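Local coordinates for m3DLH protein (Halieaceae bacterium, PDB 7JKA) that probably hydrolyses dienelactones or related esters, as an alpha/beta-hydrolase enzyme, at residues 175-180 with 205-210. Residues are numbered along the deposited sequence; the frame is centred on the assembly and turned at random.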
ATOM      1  N   VAL A 175      -1.056   6.854   8.403  1.00 12.92           N
ATOM      2  CA  VAL A 175      -0.022   5.862   8.715  1.00 10.12           C
ATOM      3  C   VAL A 175      -0.490   5.065   9.921  1.00 11.95           C
ATOM      4  O   VAL A 175      -0.684   5.635  11.000  1.00 12.57           O
ATOM      5  CB  VAL A 175       1.331   6.527   9.009  1.00 11.55           C
ATOM      6  CG1 VAL A 175       2.323   5.494   9.529  1.00 16.60           C
ATOM      7  CG2 VAL A 175       1.875   7.186   7.739  1.00 14.35           C
ATOM      8  N   CYS A 176      -0.663   3.750   9.755  1.00 12.06           N
ATOM      9  CA  CYS A 176      -0.991   2.847  10.860  1.00 12.36           C
ATOM     10  C   CYS A 176       0.278   2.101  11.257  1.00 11.31           C
ATOM     11  O   CYS A 176       0.745   1.203  10.540  1.00 13.90           O
ATOM     12  CB  CYS A 176      -2.096   1.864  10.482  1.00 11.32           C
ATOM     13  SG  CYS A 176      -3.626   2.672   9.924  1.00 13.32           S
ATOM     14  N   HIS A 177       0.813   2.445  12.416  1.00 12.63           N
ATOM     15  CA  HIS A 177       2.154   2.073  12.838  1.00 12.70           C
ATOM     16  C   HIS A 177       2.085   1.237  14.112  1.00 16.17           C
ATOM     17  O   HIS A 177       1.419   1.628  15.081  1.00 16.52           O
ATOM     18  CB  HIS A 177       2.962   3.350  13.093  1.00 13.83           C
ATOM     19  CG  HIS A 177       4.318   3.118  13.675  1.00 16.03           C
ATOM     20  ND1 HIS A 177       5.332   2.495  12.977  1.00 17.49           N
ATOM     21  CD2 HIS A 177       4.840   3.456  14.883  1.00 16.72           C
ATOM     22  CE1 HIS A 177       6.416   2.443  13.738  1.00 19.90           C
ATOM     23  NE2 HIS A 177       6.143   3.021  14.896  1.00 20.97           N
ATOM     24  N   GLY A 178       2.797   0.113  14.135  1.00 13.12           N
ATOM     25  CA  GLY A 178       2.938  -0.669  15.339  1.00 13.92           C
ATOM     26  C   GLY A 178       3.985  -0.049  16.239  1.00 16.28           C
ATOM     27  O   GLY A 178       5.135   0.111  15.835  1.00 17.97           O
ATOM     28  N   ALA A 179       3.602   0.344  17.456  1.00 15.58           N
ATOM     29  CA  ALA A 179       4.530   1.055  18.310  1.00 16.54           C
ATOM     30  C   ALA A 179       5.704   0.182  18.749  1.00 21.86           C
ATOM     31  O   ALA A 179       6.755   0.719  19.123  1.00 24.51           O
ATOM     32  CB  ALA A 179       3.781   1.604  19.532  1.00 20.81           C
ATOM     33  N   GLU A 180       5.554  -1.146  18.703  1.00 18.02           N
ATOM     34  CA  GLU A 180       6.630  -2.068  19.051  1.00 19.88           C
ATOM     35  C   GLU A 180       7.413  -2.554  17.837  1.00 19.94           C
ATOM     36  O   GLU A 180       8.244  -3.459  17.977  1.00 24.41           O
ATOM     37  CB  GLU A 180       6.068  -3.269  19.805  1.00 26.13           C
ATOM     38  CG  GLU A 180       5.433  -2.904  21.134  1.00 24.83           C
ATOM     39  CD  GLU A 180       6.390  -2.145  22.038  1.00 38.13           C
ATOM     40  OE1 GLU A 180       7.591  -2.510  22.120  1.00 33.35           O
ATOM     41  OE2 GLU A 180       5.938  -1.171  22.671  1.00 43.84           O
ATOM     42  N   PHE A 205      -1.216  10.001  11.863  1.00 12.62           N
ATOM     43  CA  PHE A 205      -0.230   8.966  12.155  1.00 11.92           C
ATOM     44  C   PHE A 205      -0.636   8.362  13.486  1.00 13.07           C
ATOM     45  O   PHE A 205      -0.675   9.067  14.489  1.00 13.26           O
ATOM     46  CB  PHE A 205       1.167   9.584  12.205  1.00 13.73           C
ATOM     47  CG  PHE A 205       2.303   8.592  12.308  1.00 14.64           C
ATOM     48  CD1 PHE A 205       2.437   7.763  13.405  1.00 17.81           C
ATOM     49  CD2 PHE A 205       3.277   8.544  11.318  1.00 13.46           C
ATOM     50  CE1 PHE A 205       3.501   6.876  13.509  1.00 17.34           C
ATOM     51  CE2 PHE A 205       4.339   7.667  11.417  1.00 14.45           C
ATOM     52  CZ  PHE A 205       4.430   6.813  12.502  1.00 18.56           C
ATOM     53  N   THR A 206      -0.998   7.082  13.486  1.00 12.72           N
ATOM     54  CA  THR A 206      -1.455   6.400  14.693  1.00 12.89           C
ATOM     55  C   THR A 206      -0.425   5.374  15.144  1.00 13.49           C
ATOM     56  O   THR A 206      -0.028   4.493  14.373  1.00 13.72           O
ATOM     57  CB  THR A 206      -2.822   5.741  14.488  1.00 12.94           C
ATOM     58  OG1 THR A 206      -3.780   6.772  14.182  1.00 14.21           O
ATOM     59  CG2 THR A 206      -3.255   4.963  15.735  1.00 14.96           C
ATOM     60  N   PHE A 207       0.012   5.520  16.385  1.00 11.99           N
ATOM     61  CA  PHE A 207       0.805   4.523  17.106  1.00 13.93           C
ATOM     62  C   PHE A 207      -0.162   3.531  17.741  1.00 13.44           C
ATOM     63  O   PHE A 207      -0.960   3.908  18.615  1.00 14.53           O
ATOM     64  CB  PHE A 207       1.655   5.174  18.200  1.00 14.14           C
ATOM     65  CG  PHE A 207       2.825   5.980  17.705  1.00 17.90           C
ATOM     66  CD1 PHE A 207       2.637   7.226  17.121  1.00 19.73           C
ATOM     67  CD2 PHE A 207       4.116   5.512  17.884  1.00 17.12           C
ATOM     68  CE1 PHE A 207       3.733   7.986  16.698  1.00 24.64           C
ATOM     69  CE2 PHE A 207       5.229   6.273  17.469  1.00 18.23           C
ATOM     70  CZ  PHE A 207       5.023   7.498  16.858  1.00 20.89           C
ATOM     71  N   TYR A 208      -0.106   2.270  17.310  1.00 13.63           N
ATOM     72  CA  TYR A 208      -0.895   1.194  17.916  1.00 13.64           C
ATOM     73  C   TYR A 208      -0.004   0.462  18.917  1.00 18.63           C
ATOM     74  O   TYR A 208       0.906  -0.280  18.533  1.00 16.84           O
ATOM     75  CB  TYR A 208      -1.429   0.244  16.849  1.00 16.17           C
ATOM     76  CG  TYR A 208      -2.501   0.875  15.999  1.00 15.56           C
ATOM     77  CD1 TYR A 208      -3.813   0.948  16.458  1.00 15.98           C
ATOM     78  CD2 TYR A 208      -2.215   1.382  14.733  1.00 14.76           C
ATOM     79  CE1 TYR A 208      -4.815   1.525  15.663  1.00 12.51           C
ATOM     80  CE2 TYR A 208      -3.200   1.950  13.954  1.00 15.38           C
ATOM     81  CZ  TYR A 208      -4.502   2.013  14.424  1.00 14.56           C
ATOM     82  OH  TYR A 208      -5.505   2.577  13.651  1.00 16.90           O
ATOM     83  N   GLY A 209      -0.261   0.673  20.209  1.00 16.34           N
ATOM     84  CA  GLY A 209       0.646   0.155  21.206  1.00 17.06           C
ATOM     85  C   GLY A 209       0.788  -1.350  21.210  1.00 23.19           C
ATOM     86  O   GLY A 209       1.858  -1.877  21.530  1.00 25.83           O
ATOM     87  N   ASN A 210      -0.269  -2.068  20.860  1.00 19.03           N
ATOM     88  CA  ASN A 210      -0.212  -3.522  20.985  1.00 37.39           C
ATOM     89  C   ASN A 210       0.768  -4.166  20.004  1.00 27.44           C
ATOM     90  O   ASN A 210       1.180  -5.307  20.212  1.00 23.88           O
ATOM     91  CB  ASN A 210      -1.600  -4.131  20.741  1.00 32.36           C
ATOM     92  CG  ASN A 210      -2.613  -3.793  21.825  1.00 46.41           C
ATOM     93  OD1 ASN A 210      -2.268  -3.489  22.975  1.00 35.43           O
ATOM     94  ND2 ASN A 210      -3.890  -3.869  21.454  1.00 36.60           N
TER
HETATM   95  O   HOH W   1       3.315  -0.850  23.584  1.00 25.20           O
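F205 lies across the hollow between V175 and H177, its ring filling the gap these two alternate residues leave on one face of the sheet. V175 CG1 sits over one face of the F205 ring, 3.8 Å from its centroid and 23° off the normal, which meets the geometry of a CH-pi contact. F205 CE1 lies 3.6 Å from H177 CB, in an oblique approach. The ring is carried toward the neighbouring strand because F205 CG stands anti to the backbone N (chi1 -172°). H177 in turn presents an edge, led by CD2, to the face of F207: the planes stand at 86° in an offset edge-to-face pair, with H177 CD2 3.7 Å from F207 CD2. F205 CE1 also rests over one face of F207, closing a three-ring cluster. I189 of helix 186-198 meets both H177 and F205, while M193 touches F205. An alanine in place of F205 would probably open a gap between V175 and H177 and leave the H177 ring less restrained.

On the reverse face the bump is C176, whose CB abuts the edge of the Y208 ring at CE2 (3.6 Å), while T206 CG2 lies over a face of that ring. C176 also meets S238, and Y208 meets T234, both on helix 232-250.

Four backbone bonds set this register, from V175 O–T206 N to A179 N–Y208 O; the last is nearly straight at hydrogen, although its donor lies above the carbonyl plane. Beyond the strands, one water donates to both E180 OE2 and G209 O. Parallel pairing of strands 172-178 and 203-208, joined through helix 186-198, is a beta-alpha-beta crossover at the sheet margin, as expected of the alpha/beta-hydrolase fold.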